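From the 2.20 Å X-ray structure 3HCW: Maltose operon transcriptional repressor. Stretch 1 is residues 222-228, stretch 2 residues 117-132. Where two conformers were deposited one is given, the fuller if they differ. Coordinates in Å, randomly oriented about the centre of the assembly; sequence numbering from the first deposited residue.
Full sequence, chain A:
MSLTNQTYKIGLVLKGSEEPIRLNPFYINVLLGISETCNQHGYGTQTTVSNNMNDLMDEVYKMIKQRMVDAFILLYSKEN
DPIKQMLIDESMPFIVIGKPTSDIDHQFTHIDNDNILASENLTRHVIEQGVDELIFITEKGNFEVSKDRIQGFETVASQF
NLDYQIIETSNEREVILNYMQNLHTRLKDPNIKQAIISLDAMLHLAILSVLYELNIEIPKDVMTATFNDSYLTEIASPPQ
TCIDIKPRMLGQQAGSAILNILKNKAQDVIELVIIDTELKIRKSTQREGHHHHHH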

# COMPACT_ATOMS: atom_id res chain seq x y z
N VAL A 222 8.02 24.36 7.07
CA VAL A 222 8.74 23.82 5.92
C VAL A 222 7.78 23.28 4.88
O VAL A 222 6.70 22.79 5.20
CB VAL A 222 9.76 22.68 6.28
CG1 VAL A 222 10.93 23.22 7.05
CG2 VAL A 222 9.08 21.52 7.02
N MET A 223 8.19 23.37 3.61
CA MET A 223 7.45 22.78 2.51
C MET A 223 8.01 21.37 2.25
O MET A 223 9.20 21.10 2.47
CB MET A 223 7.55 23.64 1.24
CG MET A 223 6.79 25.01 1.27
SD MET A 223 6.88 25.95 -0.31
CE MET A 223 8.49 25.50 -0.92
N THR A 224 7.15 20.46 1.82
CA THR A 224 7.59 19.08 1.59
C THR A 224 7.08 18.57 0.27
O THR A 224 6.05 19.02 -0.23
CB THR A 224 7.18 18.09 2.74
OG1 THR A 224 5.76 18.03 2.86
CG2 THR A 224 7.78 18.53 4.09
N ALA A 225 7.85 17.64 -0.30
CA ALA A 225 7.53 16.99 -1.56
C ALA A 225 8.31 15.69 -1.69
O ALA A 225 9.31 15.48 -0.99
CB ALA A 225 7.84 17.93 -2.73
N THR A 226 7.87 14.81 -2.59
CA THR A 226 8.50 13.51 -2.79
C THR A 226 8.26 12.94 -4.19
O THR A 226 7.77 13.64 -5.07
CB THR A 226 8.05 12.50 -1.70
OG1 THR A 226 8.79 11.27 -1.85
CG2 THR A 226 6.56 12.24 -1.76
N PHE A 227 8.62 11.66 -4.38
CA PHE A 227 8.42 10.96 -5.64
C PHE A 227 7.49 9.77 -5.47
O PHE A 227 7.34 9.25 -4.36
CB PHE A 227 9.76 10.46 -6.21
CG PHE A 227 10.74 11.55 -6.50
CD1 PHE A 227 10.90 12.03 -7.81
CD2 PHE A 227 11.52 12.09 -5.48
CE1 PHE A 227 11.83 13.03 -8.07
CE2 PHE A 227 12.44 13.07 -5.74
CZ PHE A 227 12.60 13.54 -7.02
N ASN A 228 7.00 9.29 -6.57
CA ASN A 228 5.86 8.47 -6.57
C ASN A 228 4.51 8.56 -6.08
O ASN A 228 4.12 7.90 -5.18
CB ASN A 228 6.12 7.07 -7.05
CG ASN A 228 6.46 6.18 -5.97
OD1 ASN A 228 5.79 5.18 -5.72
ND2 ASN A 228 7.52 6.52 -5.29
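Stretch 2 117-132: LASENLTRHVIEQGVD

At the apolar centre of the contact Leu122, chi1 t and chi2 p, points toward the strand. Its CD1 reaches Ala225 CB at 3.8 Å, while its CD2 lies 3.7 Å from Thr226 O and over one face of the Phe227 ring, 4.2 Å from the centroid and 24° off the ring normal, a CH-pi contact. Helix 117-129 packs antiparallel on strand 222-227, the two axes at 168° and 9.6 Å apart at their closest, so that the strand runs back along the helix and alternate strand residues meet successive turns: Ala225 lies opposite Leu122 (CA to CA 7.7 Å), Met223 opposite Val126 (7.8 Å between CA atoms) and Phe227 opposite Ser119 (8.2 Å between CA atoms). The CA-to-CB bond of Phe227 points sideways, but with chi1 m the end of the ring comes nearer the helix; its edge meets the preceding turn, with CZ 3.5 Å from Ser119 CB and CE1 4.3 Å from Ala118 CB. Toward the other end of the helix, Met223 (chi1 m, chi2 t) reaches, with chi3 at -33°, so that its CE lies 4.0 Å from Val126 CB and 3.5 Å from both Val126 O and Val131 CG1, spanning the last turn and the segment beyond it. Gly130, with positive phi, is the first residue to leave helical geometry, and Val131 beyond it again points toward the strand. At the edge Gln129 packs through its aliphatic CB, 3.8 Å from Met223 SD, while the end of its side chain leads away. Thr224 and Thr226 point away from the helix, their OG1 atoms hydrogen-bonded elsewhere in the structure. No hydrogen bond crosses between the stretches; within the helix Thr123 OG1 donates to Ser119 O at 2.8 Å, and Arg124 NH2 and Glu128 OE2 form a salt bridge at 3.0 Å.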

# COMPACT_ATOMS: atom_id res chain seq x y z
N LEU A 117 15.34 14.57 -14.76
CA LEU A 117 14.34 15.55 -15.16
C LEU A 117 13.20 15.62 -14.14
O LEU A 117 12.81 16.72 -13.71
CB LEU A 117 13.82 15.23 -16.58
CG LEU A 117 12.81 16.15 -17.27
CD1 LEU A 117 13.25 17.62 -17.24
CD2 LEU A 117 12.59 15.69 -18.69
N ALA A 118 12.73 14.45 -13.69
CA ALA A 118 11.66 14.38 -12.68
C ALA A 118 12.03 15.18 -11.44
O ALA A 118 11.24 16.04 -10.99
CB ALA A 118 11.33 12.94 -12.32
N SER A 119 13.25 14.94 -10.94
CA SER A 119 13.74 15.65 -9.76
C SER A 119 13.97 17.13 -10.02
O SER A 119 13.65 17.97 -9.16
CB SER A 119 15.00 15.00 -9.17
OG SER A 119 15.98 14.73 -10.16
N GLU A 120 14.50 17.46 -11.20
CA GLU A 120 14.70 18.84 -11.59
C GLU A 120 13.38 19.60 -11.65
O GLU A 120 13.32 20.73 -11.21
CB GLU A 120 15.39 18.92 -12.95
CG GLU A 120 16.87 18.72 -12.84
CD GLU A 120 17.57 18.68 -14.16
OE1 GLU A 120 16.91 18.87 -15.22
OE2 GLU A 120 18.80 18.45 -14.13
N ASN A 121 12.34 18.96 -12.20
CA ASN A 121 11.00 19.51 -12.22
C ASN A 121 10.47 19.78 -10.82
O ASN A 121 9.88 20.83 -10.56
CB ASN A 121 10.03 18.59 -12.96
CG ASN A 121 10.28 18.56 -14.44
OD1 ASN A 121 10.88 19.47 -14.98
ND2 ASN A 121 9.83 17.49 -15.10
N LEU A 122 10.67 18.81 -9.92
CA LEU A 122 10.21 18.95 -8.54
C LEU A 122 11.00 20.03 -7.81
O LEU A 122 10.40 20.89 -7.15
CB LEU A 122 10.28 17.62 -7.78
CG LEU A 122 9.67 17.55 -6.38
CD1 LEU A 122 8.16 17.50 -6.47
CD2 LEU A 122 10.19 16.32 -5.63
N THR A 123 12.33 19.98 -7.95
CA THR A 123 13.20 20.94 -7.27
C THR A 123 12.91 22.37 -7.76
O THR A 123 12.87 23.28 -6.97
CB THR A 123 14.73 20.63 -7.43
OG1 THR A 123 15.00 19.25 -7.12
CG2 THR A 123 15.57 21.50 -6.51
N ARG A 124 12.70 22.54 -9.07
CA ARG A 124 12.35 23.85 -9.65
C ARG A 124 11.06 24.41 -9.05
O ARG A 124 11.00 25.58 -8.69
CB ARG A 124 12.20 23.77 -11.17
CG ARG A 124 13.29 24.46 -11.97
CD ARG A 124 13.18 25.98 -11.86
NE ARG A 124 12.32 26.58 -12.88
CZ ARG A 124 11.94 27.85 -12.90
NH1 ARG A 124 12.33 28.69 -11.95
NH2 ARG A 124 11.15 28.30 -13.87
N HIS A 125 10.04 23.55 -8.96
CA HIS A 125 8.73 23.94 -8.42
C HIS A 125 8.78 24.51 -7.01
O HIS A 125 8.12 25.53 -6.72
CB HIS A 125 7.75 22.77 -8.47
CG HIS A 125 6.54 22.96 -7.61
ND1 HIS A 125 5.51 23.81 -7.94
CD2 HIS A 125 6.21 22.42 -6.41
CE1 HIS A 125 4.59 23.78 -7.00
NE2 HIS A 125 4.99 22.95 -6.05
N VAL A 126 9.55 23.87 -6.12
CA VAL A 126 9.67 24.37 -4.75
C VAL A 126 10.39 25.72 -4.71
O VAL A 126 10.03 26.59 -3.91
CB VAL A 126 10.25 23.33 -3.72
CG1 VAL A 126 9.45 22.04 -3.76
CG2 VAL A 126 11.72 23.03 -3.94
N ILE A 127 11.35 25.90 -5.61
CA ILE A 127 12.08 27.18 -5.73
C ILE A 127 11.15 28.28 -6.23
O ILE A 127 11.19 29.40 -5.72
CB ILE A 127 13.35 27.01 -6.60
CG1 ILE A 127 14.35 26.11 -5.87
CG2 ILE A 127 13.96 28.37 -6.96
CD1 ILE A 127 15.68 25.90 -6.59
N GLU A 128 10.27 27.93 -7.16
CA GLU A 128 9.23 28.84 -7.68
C GLU A 128 8.27 29.35 -6.60
O GLU A 128 7.70 30.42 -6.75
CB GLU A 128 8.45 28.20 -8.83
CG GLU A 128 9.25 28.06 -10.13
CD GLU A 128 8.52 27.26 -11.21
OE1 GLU A 128 7.89 26.23 -10.89
OE2 GLU A 128 8.60 27.66 -12.39
N GLN A 129 8.10 28.58 -5.53
CA GLN A 129 7.28 29.01 -4.39
C GLN A 129 8.04 29.97 -3.47
O GLN A 129 7.44 30.71 -2.70
CB GLN A 129 6.76 27.81 -3.59
CG GLN A 129 6.04 26.76 -4.41
CD GLN A 129 5.08 27.36 -5.41
OE1 GLN A 129 5.31 27.30 -6.62
NE2 GLN A 129 3.99 27.95 -4.93
N GLY A 130 9.37 29.93 -3.56
CA GLY A 130 10.23 30.80 -2.76
C GLY A 130 10.87 30.07 -1.60
O GLY A 130 10.24 29.87 -0.57
N VAL A 131 12.12 29.64 -1.78
CA VAL A 131 12.87 28.99 -0.70
C VAL A 131 14.28 29.52 -0.59
O VAL A 131 14.85 29.99 -1.57
CB VAL A 131 12.95 27.44 -0.86
CG1 VAL A 131 11.70 26.78 -0.38
CG2 VAL A 131 13.27 27.05 -2.28
N ASP A 132 14.84 29.41 0.60
CA ASP A 132 16.22 29.81 0.83
C ASP A 132 17.13 28.60 0.85
O ASP A 132 18.19 28.62 0.23
CB ASP A 132 16.33 30.61 2.13
CG ASP A 132 15.51 31.90 2.10
OD1 ASP A 132 14.58 32.03 2.92
OD2 ASP A 132 15.79 32.77 1.25